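Local coordinates for AB hydrolase-1 domain-containing protein (Streptococcus mutans, PDB 4L9A) that is an alpha/beta hydrolase from a cariogenic bacterium that probably acts as a carboxylesterase, at residues G31-C36 and D76-G81. Numbering follows the deposited sequence.
Sequences GPIYTC and DAPNSG
Asp76 meets Tyr34 through backbone and side chain together. Its N-H gives a nearly straight hydrogen bond to Tyr34 O (N to O 3.0 Å, 172° at the hydrogen), in line with the antiparallel pairing of strands 33-38 and 71-75. The contact thus ties strand 33-38 of the alpha/beta hydrolase sheet to the loop leading to helix 93-106. From there the acid runs alongside the tyrosine in a common direction. Asp76 CB lies 4.2 Å from Tyr34 CB, and Asp76 CG comes 3.6 Å from Tyr34 CD2. At the tip, Asp76 OD2 approaches Tyr34 CD2 obliquely at 3.3 Å, while Asp76 OD1 stands in the ring plane off its edge; carboxylate and ring planes are inclined by 47°. Tyr34 brings its ring there because a chi1 of -179° swings CG away from the backbone N. Ile33 CG2 rests 3.4 Å from Asp76 O, and Ile33 CD1 reaches Pro78 CG at 4.2 Å, where Trp96 of helix 93-106 packs on both residues. The Tyr34 ring covers one flank of the buried carboxylate, whose OD2 meets Ser54 OG and Tyr82 N and whose OD1 meets Thr55 N; two backbone N-H groups and a hydroxyl are consistent with a charged form.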
loop_
_atom_site.group_PDB
_atom_site.type_symbol
_atom_site.label_atom_id
_atom_site.label_comp_id
_atom_site.label_asym_id
_atom_site.label_seq_id
_atom_site.Cartn_x
_atom_site.Cartn_y
_atom_site.Cartn_z
ATOM N N GLY A 31 17.350 -5.269 -7.983
ATOM C CA GLY A 31 17.181 -6.687 -8.261
ATOM C C GLY A 31 15.736 -6.942 -8.649
ATOM O O GLY A 31 14.954 -5.998 -8.792
ATOM N N PRO A 32 15.372 -8.215 -8.829
ATOM C CA PRO A 32 14.044 -8.502 -9.370
ATOM C C PRO A 32 12.939 -8.132 -8.403
ATOM O O PRO A 32 13.085 -8.256 -7.176
ATOM C CB PRO A 32 14.076 -10.022 -9.606
ATOM C CG PRO A 32 15.563 -10.340 -9.790
ATOM C CD PRO A 32 16.243 -9.412 -8.811
ATOM N N ILE A 33 11.834 -7.657 -8.960
ATOM C CA ILE A 33 10.686 -7.280 -8.132
ATOM C C ILE A 33 9.466 -8.028 -8.651
ATOM O O ILE A 33 9.185 -8.002 -9.835
ATOM C CB ILE A 33 10.448 -5.768 -8.172
ATOM C CG1 ILE A 33 11.668 -5.032 -7.609
ATOM C CG2 ILE A 33 9.172 -5.384 -7.379
ATOM C CD1 ILE A 33 11.847 -5.194 -6.061
ATOM N N TYR A 34 8.753 -8.698 -7.758
ATOM C CA TYR A 34 7.545 -9.422 -8.128
ATOM C C TYR A 34 6.361 -8.497 -8.419
ATOM O O TYR A 34 5.997 -7.627 -7.608
ATOM C CB TYR A 34 7.185 -10.390 -7.012
ATOM C CG TYR A 34 5.965 -11.251 -7.254
ATOM C CD1 TYR A 34 6.070 -12.446 -7.961
ATOM C CD2 TYR A 34 4.721 -10.899 -6.726
ATOM C CE1 TYR A 34 4.973 -13.253 -8.162
ATOM C CE2 TYR A 34 3.609 -11.711 -6.914
ATOM C CZ TYR A 34 3.745 -12.886 -7.636
ATOM O OH TYR A 34 2.658 -13.701 -7.839
ATOM N N THR A 35 5.761 -8.697 -9.583
ATOM C CA THR A 35 4.587 -7.933 -9.983
ATOM C C THR A 35 3.485 -8.847 -10.485
ATOM O O THR A 35 3.753 -9.962 -10.944
ATOM C CB THR A 35 4.909 -6.949 -11.123
ATOM O OG1 THR A 35 5.252 -7.680 -12.300
ATOM C CG2 THR A 35 6.072 -6.024 -10.752
ATOM N N CYS A 36 2.249 -8.358 -10.402
ATOM C CA CYS A 36 1.106 -8.989 -11.047
ATOM C C CYS A 36 0.417 -7.922 -11.871
ATOM O O CYS A 36 0.227 -6.802 -11.401
ATOM C CB CYS A 36 0.132 -9.556 -10.019
ATOM S SG CYS A 36 0.851 -10.798 -8.948
ATOM N N ASP A 76 5.274 -6.069 -5.138
ATOM C CA ASP A 76 5.748 -6.517 -3.826
ATOM C C ASP A 76 7.086 -5.854 -3.480
ATOM O O ASP A 76 8.040 -5.945 -4.242
ATOM C CB ASP A 76 5.917 -8.042 -3.780
ATOM C CG ASP A 76 4.589 -8.790 -3.826
ATOM O OD1 ASP A 76 3.549 -8.152 -4.133
ATOM O OD2 ASP A 76 4.587 -10.020 -3.580
ATOM N N ALA A 77 7.163 -5.195 -2.325
ATOM C CA ALA A 77 8.425 -4.600 -1.887
ATOM C C ALA A 77 9.444 -5.693 -1.569
ATOM O O ALA A 77 9.077 -6.838 -1.296
ATOM C CB ALA A 77 8.199 -3.695 -0.651
ATOM N N PRO A 78 10.735 -5.349 -1.608
ATOM C CA PRO A 78 11.738 -6.320 -1.162
ATOM C C PRO A 78 11.349 -6.887 0.199
ATOM O O PRO A 78 10.703 -6.192 1.003
ATOM C CB PRO A 78 13.008 -5.466 -1.041
ATOM C CG PRO A 78 12.818 -4.403 -2.073
ATOM C CD PRO A 78 11.344 -4.082 -2.046
ATOM N N ASN A 79 11.736 -8.132 0.456
ATOM C CA ASN A 79 11.456 -8.772 1.740
ATOM C C ASN A 79 9.970 -8.909 2.080
ATOM O O ASN A 79 9.588 -9.002 3.259
ATOM C CB ASN A 79 12.165 -8.032 2.874
ATOM C CG ASN A 79 13.673 -8.063 2.731
ATOM O OD1 ASN A 79 14.261 -9.086 2.361
ATOM N ND2 ASN A 79 14.312 -6.938 3.034
ATOM N N SER A 80 9.130 -8.915 1.059
ATOM C CA SER A 80 7.711 -9.153 1.276
ATOM C C SER A 80 7.116 -9.994 0.168
ATOM O O SER A 80 7.588 -9.958 -0.970
ATOM C CB SER A 80 6.953 -7.826 1.353
ATOM O OG SER A 80 6.717 -7.331 0.054
ATOM N N GLY A 81 6.062 -10.731 0.492
ATOM C CA GLY A 81 5.349 -11.472 -0.525
ATOM C C GLY A 81 6.312 -12.343 -1.312
ATOM O O GLY A 81 7.101 -13.077 -0.726
#